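Local coordinates for magnetosome membrane protein MamB, putative Co/Zn/Cd cation transporter. Cation diffusion facilitator family (Desulfamplus magnetovallimortis, PDB 6QFJ) that probably transports divalent metal cations across the magnetosome membrane as a cation diffusion facilitator, this chain being its cytosolic C-terminal domain, at residues N12-T17 against N60-E65; D5-I10 against K24-R29; P18-V23 against E53-E58. One frame throughout, in Å; residues are numbered along the deposited sequence. Where two conformers were deposited one is given.

Contact 1 (N12-T17 against N60-E65); sequences NVLEKT and NQIIKE
Ile62 of helix 49-66 sends its outer atoms among Val13, Leu14 and Thr17. From CB, itself beyond close contact, the chain forks. The branch methyl CG2 lies 3.8 Å from Val13 CG1 and also touches Val13 CB. On the other arm, CG1 passes Val13 CG1 at 4.1 Å, and the terminal CD1 comes to 3.7 Å from the same Val13 CG1. Ile62 CD1 also lies 3.9 Å from Leu14 CD2, and Thr17 OG1 is a further neighbour of this methyl. With CG1 opposite the carbonyl carbon (chi1 -66°) and the arm extended beyond it, CD1 reaches this three-residue site. Val13 and Ile62 meet tip to tip, Leu14 comes in obliquely, and Thr17 runs past the isoleucine in the opposite direction. The threonine hydroxyl is fixed by donating to Val13 O (OG1 to O, 2.7 Å) from 51° above the carbonyl plane; Lys16 N also donates to it, so two donors grip this one oxygen, from opposite faces of its plane. No hydrogen bond crosses the contact, which is purely van der Waals packing. Beyond it, Val13 also touches Ile66 of helix 49-66, while Leu14 and Ile63 both lean on Ile39 of strand 34-43: the two helices pack side by side over the sheet, Leu14 and Ile63 touching it and Val13 and Ile62 closing the seam between the helices.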
loop_
_atom_site.group_PDB
_atom_site.type_symbol
_atom_site.label_atom_id
_atom_site.label_comp_id
_atom_site.label_asym_id
_atom_site.label_seq_id
_atom_site.Cartn_x
_atom_site.Cartn_y
_atom_site.Cartn_z
ATOM N N ASN A 12 -2.534 7.564 -5.554
ATOM C CA ASN A 12 -2.285 8.994 -5.438
ATOM C C ASN A 12 -1.762 9.303 -4.045
ATOM O O ASN A 12 -0.812 10.043 -3.888
ATOM C CB ASN A 12 -3.546 9.834 -5.678
ATOM C CG ASN A 12 -3.880 9.995 -7.148
ATOM O OD1 ASN A 12 -3.022 9.774 -7.953
ATOM N ND2 ASN A 12 -5.136 10.312 -7.515
ATOM N N VAL A 13 -2.325 8.672 -3.023
ATOM C CA VAL A 13 -1.866 8.959 -1.657
ATOM C C VAL A 13 -0.485 8.448 -1.428
ATOM O O VAL A 13 0.419 9.161 -0.888
ATOM C CB VAL A 13 -2.835 8.449 -0.611
ATOM C CG1 VAL A 13 -2.277 8.728 0.797
ATOM C CG2 VAL A 13 -4.184 9.138 -0.789
ATOM N N LEU A 14 -0.268 7.201 -1.807
ATOM C CA LEU A 14 0.981 6.504 -1.510
ATOM C C LEU A 14 2.155 7.225 -2.199
ATOM O O LEU A 14 3.211 7.380 -1.594
ATOM C CB LEU A 14 0.953 5.046 -1.991
ATOM C CG LEU A 14 -0.009 4.139 -1.240
ATOM C CD1 LEU A 14 0.021 2.721 -1.765
ATOM C CD2 LEU A 14 0.249 4.100 0.230
ATOM N N GLU A 15 1.929 7.739 -3.401
ATOM C CA GLU A 15 2.925 8.508 -4.106
ATOM C C GLU A 15 3.402 9.732 -3.335
ATOM O O GLU A 15 4.508 10.228 -3.571
ATOM C CB GLU A 15 2.428 8.967 -5.504
ATOM C CG GLU A 15 3.220 8.431 -6.669
ATOM C CD GLU A 15 3.254 6.905 -6.750
ATOM O OE1 GLU A 15 4.356 6.284 -6.554
ATOM O OE2 GLU A 15 2.145 6.372 -7.051
ATOM N N LYS A 16 2.544 10.282 -2.515
ATOM C CA LYS A 16 2.839 11.491 -1.801
ATOM C C LYS A 16 3.145 11.186 -0.349
ATOM O O LYS A 16 3.269 12.088 0.452
ATOM C CB LYS A 16 1.642 12.444 -1.859
ATOM C CG LYS A 16 1.173 12.821 -3.236
ATOM C CD LYS A 16 0.138 13.921 -3.146
ATOM C CE LYS A 16 -1.223 13.484 -3.637
ATOM N NZ LYS A 16 -1.308 13.465 -5.131
ATOM N N THR A 17 3.294 9.912 0.008
ATOM C CA THR A 17 3.561 9.559 1.395
ATOM C C THR A 17 5.079 9.477 1.548
ATOM O O THR A 17 5.736 8.603 0.946
ATOM C CB THR A 17 2.825 8.282 1.721
ATOM O OG1 THR A 17 1.438 8.530 1.508
ATOM C CG2 THR A 17 2.993 7.848 3.208
ATOM N N ASN A 60 -2.150 0.656 5.814
ATOM C CA ASN A 60 -3.417 0.072 6.199
ATOM C C ASN A 60 -4.441 1.183 6.547
ATOM O O ASN A 60 -5.595 1.120 6.140
ATOM C CB ASN A 60 -3.190 -0.766 7.464
ATOM C CG ASN A 60 -4.421 -1.569 7.864
ATOM O OD1 ASN A 60 -5.085 -1.244 8.844
ATOM N ND2 ASN A 60 -4.688 -2.634 7.154
ATOM N N GLN A 61 -3.991 2.201 7.270
ATOM C CA GLN A 61 -4.831 3.341 7.620
ATOM C C GLN A 61 -5.335 4.021 6.354
ATOM O O GLN A 61 -6.514 4.335 6.206
ATOM C CB GLN A 61 -3.966 4.298 8.467
ATOM C CG GLN A 61 -4.716 5.525 9.024
ATOM C CD GLN A 61 -5.040 6.578 8.023
ATOM O OE1 GLN A 61 -4.222 6.963 7.186
ATOM N NE2 GLN A 61 -6.294 7.090 8.089
ATOM N N ILE A 62 -4.451 4.219 5.409
ATOM C CA ILE A 62 -4.873 4.862 4.133
ATOM C C ILE A 62 -5.956 4.125 3.446
ATOM O O ILE A 62 -7.004 4.689 3.098
ATOM C CB ILE A 62 -3.647 5.047 3.211
ATOM C CG1 ILE A 62 -2.706 6.037 3.841
ATOM C CG2 ILE A 62 -4.085 5.493 1.837
ATOM C CD1 ILE A 62 -1.324 6.096 3.241
ATOM N N ILE A 63 -5.779 2.801 3.331
ATOM C CA ILE A 63 -6.807 2.016 2.667
ATOM C C ILE A 63 -8.122 2.039 3.394
ATOM O O ILE A 63 -9.191 2.283 2.777
ATOM C CB ILE A 63 -6.321 0.605 2.392
ATOM C CG1 ILE A 63 -5.243 0.713 1.360
ATOM C CG2 ILE A 63 -7.492 -0.264 1.862
ATOM C CD1 ILE A 63 -4.535 -0.559 1.119
ATOM N N LYS A 64 -8.089 1.808 4.706
ATOM C CA LYS A 64 -9.310 1.839 5.486
ATOM C C LYS A 64 -10.041 3.187 5.383
ATOM O O LYS A 64 -11.265 3.244 5.408
ATOM C CB LYS A 64 -8.984 1.613 6.963
ATOM C CG LYS A 64 -8.313 0.319 7.263
ATOM C CD LYS A 64 -9.123 -0.816 6.755
ATOM C CE LYS A 64 -8.636 -2.093 7.402
ATOM N NZ LYS A 64 -9.275 -3.260 6.741
ATOM N N GLU A 65 -9.297 4.273 5.289
ATOM C CA GLU A 65 -9.929 5.537 5.143
ATOM C C GLU A 65 -10.542 5.720 3.771
ATOM O O GLU A 65 -11.631 6.273 3.639
ATOM C CB GLU A 65 -8.981 6.713 5.424
ATOM C CG GLU A 65 -9.696 8.068 5.285
ATOM C CD GLU A 65 -8.801 9.258 5.680
ATOM O OE1 GLU A 65 -7.842 9.065 6.440
ATOM O OE2 GLU A 65 -9.085 10.421 5.260
#

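Contact 2 (D5-I10 against K24-R29)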
loop_
_atom_site.group_PDB
_atom_site.type_symbol
_atom_site.label_atom_id
_atom_site.label_comp_id
_atom_site.label_asym_id
_atom_site.label_seq_id
_atom_site.Cartn_x
_atom_site.Cartn_y
_atom_site.Cartn_z
ATOM N N ASP A 5 -11.306 2.904 -9.196
ATOM C CA ASP A 5 -11.387 4.221 -8.568
ATOM C C ASP A 5 -10.634 4.256 -7.242
ATOM O O ASP A 5 -9.897 5.201 -6.963
ATOM C CB ASP A 5 -12.837 4.620 -8.303
ATOM C CG ASP A 5 -13.570 5.064 -9.555
ATOM O OD1 ASP A 5 -12.968 5.235 -10.637
ATOM O OD2 ASP A 5 -14.793 5.234 -9.427
ATOM N N TYR A 6 -10.819 3.196 -6.470
ATOM C CA TYR A 6 -10.123 3.047 -5.237
ATOM C C TYR A 6 -8.597 2.929 -5.420
ATOM O O TYR A 6 -7.827 3.580 -4.706
ATOM C CB TYR A 6 -10.618 1.802 -4.507
ATOM C CG TYR A 6 -12.015 1.904 -3.888
ATOM C CD1 TYR A 6 -12.361 2.975 -3.020
ATOM C CD2 TYR A 6 -12.946 0.900 -4.088
ATOM C CE1 TYR A 6 -13.580 3.044 -2.395
ATOM C CE2 TYR A 6 -14.188 0.953 -3.492
ATOM C CZ TYR A 6 -14.518 2.030 -2.645
ATOM O OH TYR A 6 -15.782 2.099 -2.072
ATOM N N ILE A 7 -8.179 2.074 -6.354
ATOM C CA ILE A 7 -6.771 1.884 -6.662
ATOM C C ILE A 7 -6.072 3.216 -7.031
ATOM O O ILE A 7 -4.981 3.510 -6.523
ATOM C CB ILE A 7 -6.577 0.837 -7.756
ATOM C CG1 ILE A 7 -6.849 -0.549 -7.163
ATOM C CG2 ILE A 7 -5.157 0.896 -8.347
ATOM C CD1 ILE A 7 -6.784 -1.689 -8.194
ATOM N N GLU A 8 -6.728 4.010 -7.859
ATOM C CA GLU A 8 -6.202 5.279 -8.272
ATOM C C GLU A 8 -6.033 6.257 -7.116
ATOM O O GLU A 8 -5.018 6.944 -7.029
ATOM C CB GLU A 8 -7.129 5.903 -9.292
ATOM C CG GLU A 8 -6.698 7.285 -9.672
ATOM C CD GLU A 8 -7.588 8.030 -10.678
ATOM O OE1 GLU A 8 -7.170 9.125 -11.090
ATOM O OE2 GLU A 8 -8.678 7.559 -11.055
ATOM N N ALA A 9 -7.012 6.309 -6.196
ATOM C CA ALA A 9 -6.891 7.201 -5.104
ATOM C C ALA A 9 -5.782 6.689 -4.134
ATOM O O ALA A 9 -5.019 7.461 -3.571
ATOM C CB ALA A 9 -8.245 7.353 -4.399
ATOM N N ILE A 10 -5.780 5.396 -3.873
ATOM C CA ILE A 10 -4.730 4.782 -3.055
ATOM C C ILE A 10 -3.326 5.095 -3.615
ATOM O O ILE A 10 -2.482 5.614 -2.910
ATOM C CB ILE A 10 -4.940 3.259 -2.872
ATOM C CG1 ILE A 10 -6.167 2.984 -2.056
ATOM C CG2 ILE A 10 -3.753 2.626 -2.138
ATOM C CD1 ILE A 10 -6.635 1.545 -2.129
ATOM N N LYS A 24 5.403 -0.339 -5.848
ATOM C CA LYS A 24 5.816 -1.403 -6.738
ATOM C C LYS A 24 4.620 -2.046 -7.430
ATOM O O LYS A 24 4.667 -2.325 -8.611
ATOM C CB LYS A 24 6.544 -2.472 -5.960
ATOM C CG LYS A 24 6.994 -3.675 -6.779
ATOM C CD LYS A 24 7.991 -4.343 -5.887
ATOM C CE LYS A 24 8.006 -5.841 -5.926
ATOM N NZ LYS A 24 8.933 -6.267 -6.854
ATOM N N ASP A 25 3.555 -2.279 -6.693
ATOM C CA ASP A 25 2.347 -2.869 -7.259
ATOM C C ASP A 25 1.188 -2.771 -6.317
ATOM O O ASP A 25 1.350 -2.799 -5.090
ATOM C CB ASP A 25 2.567 -4.328 -7.567
ATOM C CG ASP A 25 1.649 -4.852 -8.664
ATOM O OD1 ASP A 25 1.092 -4.085 -9.509
ATOM O OD2 ASP A 25 1.464 -6.087 -8.656
ATOM N N ILE A 26 0.011 -2.604 -6.884
ATOM C CA ILE A 26 -1.264 -2.603 -6.124
ATOM C C ILE A 26 -2.192 -3.575 -6.800
ATOM O O ILE A 26 -2.493 -3.439 -7.987
ATOM C CB ILE A 26 -1.938 -1.252 -6.107
ATOM C CG1 ILE A 26 -1.029 -0.212 -5.453
ATOM C CG2 ILE A 26 -3.251 -1.325 -5.308
ATOM C CD1 ILE A 26 -1.583 1.193 -5.377
ATOM N N ILE A 27 -2.630 -4.576 -6.061
ATOM C CA ILE A 27 -3.637 -5.505 -6.588
ATOM C C ILE A 27 -4.846 -5.478 -5.707
ATOM O O ILE A 27 -4.715 -5.374 -4.488
ATOM C CB ILE A 27 -3.042 -6.934 -6.676
ATOM C CG1 ILE A 27 -2.021 -6.993 -7.820
ATOM C CG2 ILE A 27 -4.090 -7.989 -6.972
ATOM C CD1 ILE A 27 -1.213 -8.271 -7.838
ATOM N N ALA A 28 -6.028 -5.631 -6.297
ATOM C CA ALA A 28 -7.302 -5.717 -5.540
ATOM C C ALA A 28 -8.193 -6.794 -6.103
ATOM O O ALA A 28 -8.306 -6.926 -7.305
ATOM C CB ALA A 28 -8.049 -4.393 -5.600
ATOM N N ARG A 29 -8.863 -7.545 -5.239
ATOM C CA ARG A 29 -9.904 -8.416 -5.728
ATOM C C ARG A 29 -11.053 -8.474 -4.756
ATOM O O ARG A 29 -10.925 -8.123 -3.579
ATOM C CB ARG A 29 -9.377 -9.817 -6.000
ATOM C CG ARG A 29 -9.014 -10.597 -4.772
ATOM C CD ARG A 29 -8.346 -11.914 -5.131
ATOM N NE ARG A 29 -6.997 -11.689 -5.579
ATOM C CZ ARG A 29 -5.992 -11.470 -4.759
ATOM N NH1 ARG A 29 -6.197 -11.464 -3.444
ATOM N NH2 ARG A 29 -4.793 -11.242 -5.251
#
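Ile10 N donates to Tyr6 O at 2.9 Å, a regular helical bond in the turn that sets Ile7 and Ile10 against Ile26 and Ala28. In the alpha-beta-beta-alpha-beta fold of the cation diffusion facilitator C-terminal domain, this is the first helix lying over strand 22-31, an edge strand of the sheet within this chain. The two short segments run nearly antiparallel, 152° between their directions, with 9.5 Å between axes. Ile26 and Ala28, two apart on the strand, both face the helix, while Ile27 between them points away. Ile7 and Ile26 pass alongside each other in opposite senses, Ile7 CG1 resting 4.1 Å from Ile26 CG2. Ile26 sends its other arm up to the helix: the chi1 of -60° turns CG1 away from the carbonyl, and a chi2 of 180° straightens the arm so that CD1 arrives at Ile10 CG2. The interface is wholly apolar. Ile10 continues inward to Phe37 and Ile63, whereas Arg29, farther along the strand, forms a salt bridge with Glu38 of the adjacent strand. At the far end of the isoleucine pair, Ile7 CD1 rests 4.0 Å from Ala28 CB.

Contact 3 (P18-V23 against E53-E58); sequences PSISDV and ERIKKE
Ser19 OG donates to Glu58 OE1 at 3.0 Å, meeting the carboxylate on its syn side but 25° out of its plane. The same serine rests on Ile55, one turn earlier in helix 49-66: Ile55 CG1 lies 3.9 Å from Ser19 OG, and Ile55 CD1 reaches 3.7 Å from Ser19 O. The isoleucine's other branch turns to the next loop residue, its CG2 lying 4.2 Å from Ile20 CG1. One loop residue is thus held by a hydrogen bond to the exposed Glu58 and by the hydrocarbon of the buried Ile55. The torsions bring the groups together: the hydroxyl sits between backbone N and carbonyl carbon (chi1 63°), and the Glu58 chain is extended beyond CG, carrying its carboxylate out to the loop. In the next shell, Thr17 CG2 packs against the same Glu58 oxygen, and Glu58 N is bonded to Arg54 O within the helix. Further along the loop, a classic beta bulge opens strand 22-31, Ser21 and Asp22 sharing Tyr42 as backbone partner. Ile20 touches both Leu14 of helix 2-15 and Leu41 of strand 34-43, so the connection from the first helix to the first strand closes over the side of helix 49-66, next to the sheet.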
loop_
_atom_site.group_PDB
_atom_site.type_symbol
_atom_site.label_atom_id
_atom_site.label_comp_id
_atom_site.label_asym_id
_atom_site.label_seq_id
_atom_site.Cartn_x
_atom_site.Cartn_y
_atom_site.Cartn_z
ATOM N N PRO A 18 5.671 10.398 2.346
ATOM C CA PRO A 18 7.127 10.459 2.375
ATOM C C PRO A 18 7.890 9.201 2.868
ATOM O O PRO A 18 9.046 9.005 2.474
ATOM C CB PRO A 18 7.456 11.657 3.257
ATOM C CG PRO A 18 6.228 11.871 4.079
ATOM C CD PRO A 18 5.048 11.411 3.227
ATOM N N SER A 19 7.286 8.357 3.681
ATOM C CA SER A 19 8.002 7.151 4.138
ATOM C C SER A 19 8.176 6.035 3.066
ATOM O O SER A 19 8.894 5.039 3.269
ATOM C CB SER A 19 7.283 6.595 5.366
ATOM O OG SER A 19 5.974 6.192 5.052
ATOM N N ILE A 20 7.545 6.236 1.925
ATOM C CA ILE A 20 7.480 5.262 0.853
ATOM C C ILE A 20 8.262 5.800 -0.302
ATOM O O ILE A 20 7.994 6.911 -0.766
ATOM C CB ILE A 20 6.003 5.021 0.441
ATOM C CG1 ILE A 20 5.337 4.253 1.581
ATOM C CG2 ILE A 20 5.852 4.270 -0.861
ATOM C CD1 ILE A 20 3.825 4.297 1.494
ATOM N N SER A 21 9.238 5.024 -0.803
ATOM C CA SER A 21 10.039 5.497 -1.975
ATOM C C SER A 21 9.243 5.418 -3.265
ATOM O O SER A 21 9.296 6.271 -4.101
ATOM C CB SER A 21 11.334 4.652 -2.105
ATOM O OG SER A 21 11.949 4.559 -0.815
ATOM N N ASP A 22 8.466 4.386 -3.426
ATOM C CA ASP A 22 7.670 4.187 -4.670
ATOM C C ASP A 22 6.691 3.037 -4.455
ATOM O O ASP A 22 6.871 2.214 -3.546
ATOM C CB ASP A 22 8.601 3.753 -5.845
ATOM C CG ASP A 22 9.126 4.931 -6.631
ATOM O OD1 ASP A 22 8.357 5.830 -6.986
ATOM O OD2 ASP A 22 10.347 4.999 -6.894
ATOM N N VAL A 23 5.680 2.993 -5.291
ATOM C CA VAL A 23 4.713 1.914 -5.327
ATOM C C VAL A 23 5.250 0.891 -6.296
ATOM O O VAL A 23 5.529 1.221 -7.436
ATOM C CB VAL A 23 3.339 2.393 -5.815
ATOM C CG1 VAL A 23 2.363 1.217 -5.894
ATOM C CG2 VAL A 23 2.831 3.410 -4.849
ATOM N N GLU A 53 7.214 -2.030 10.142
ATOM C CA GLU A 53 5.908 -2.268 10.759
ATOM C C GLU A 53 5.049 -0.985 10.873
ATOM O O GLU A 53 3.855 -0.976 10.521
ATOM C CB GLU A 53 6.110 -2.950 12.130
ATOM C CG GLU A 53 6.509 -4.458 11.956
ATOM C CD GLU A 53 5.627 -5.340 11.012
ATOM O OE1 GLU A 53 6.252 -6.014 10.144
ATOM O OE2 GLU A 53 4.365 -5.381 11.096
ATOM N N ARG A 54 5.672 0.107 11.271
ATOM C CA ARG A 54 5.016 1.403 11.248
ATOM C C ARG A 54 4.579 1.851 9.830
ATOM O O ARG A 54 3.438 2.303 9.644
ATOM C CB ARG A 54 5.844 2.370 12.021
ATOM C CG ARG A 54 5.764 2.097 13.525
ATOM C CD ARG A 54 6.913 2.909 14.048
ATOM N NE ARG A 54 6.971 2.719 15.493
ATOM C CZ ARG A 54 7.904 3.215 16.268
ATOM N NH1 ARG A 54 8.867 3.949 15.747
ATOM N NH2 ARG A 54 7.867 2.976 17.561
ATOM N N ILE A 55 5.364 1.602 8.794
ATOM C CA ILE A 55 4.869 1.944 7.427
ATOM C C ILE A 55 3.678 1.078 7.032
ATOM O O ILE A 55 2.701 1.566 6.373
ATOM C CB ILE A 55 6.000 1.746 6.406
ATOM C CG1 ILE A 55 7.044 2.818 6.604
ATOM C CG2 ILE A 55 5.487 1.774 4.963
ATOM C CD1 ILE A 55 8.338 2.542 5.917
ATOM N N LYS A 56 3.722 -0.236 7.371
ATOM C CA LYS A 56 2.539 -1.124 7.044
ATOM C C LYS A 56 1.273 -0.686 7.706
ATOM O O LYS A 56 0.221 -0.684 7.104
ATOM C CB LYS A 56 2.780 -2.563 7.457
ATOM C CG LYS A 56 3.914 -3.149 6.664
ATOM C CD LYS A 56 4.140 -4.591 7.024
ATOM C CE LYS A 56 5.230 -5.113 6.116
ATOM N NZ LYS A 56 5.610 -6.485 6.529
ATOM N N LYS A 57 1.390 -0.232 8.937
ATOM C CA LYS A 57 0.283 0.391 9.654
ATOM C C LYS A 57 -0.243 1.649 8.958
ATOM O O LYS A 57 -1.485 1.851 8.844
ATOM C CB LYS A 57 0.687 0.661 11.133
ATOM C CG LYS A 57 0.887 -0.679 11.929
ATOM C CD LYS A 57 -0.343 -1.088 12.720
ATOM C CE LYS A 57 -1.308 -1.917 11.882
ATOM N NZ LYS A 57 -2.713 -1.979 12.405
ATOM N N GLU A 58 0.670 2.535 8.495
ATOM C CA GLU A 58 0.205 3.738 7.703
ATOM C C GLU A 58 -0.500 3.382 6.461
ATOM O O GLU A 58 -1.522 4.009 6.089
ATOM C CB GLU A 58 1.376 4.689 7.287
ATOM C CG GLU A 58 1.841 5.676 8.349
ATOM C CD GLU A 58 2.935 6.716 7.853
ATOM O OE1 GLU A 58 3.478 6.520 6.717
ATOM O OE2 GLU A 58 3.197 7.757 8.568
#

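Overall arrangement
The three contacts tie helix 2-15, strand 22-31 and helix 49-66 into one core. Contact 1 joins the two helices, contact 2 sets the first helix on strand 22-31, and contact 3 fastens the loop between them to the second helix. Contacts 1 and 2 have centres 10 Å apart and touch through Ile63 and Ile10; contacts 1 and 3 are 9 Å apart, and Leu14 meets Val23. Contacts 2 and 3, 15 Å apart, flank the chain's centre. Along the sequence contact 3 nests within contact 1, while contact 2 crosses both. Together they pack both helices and the edge strand 22-31 into one helix-on-sheet core of the family's dimerisation domain.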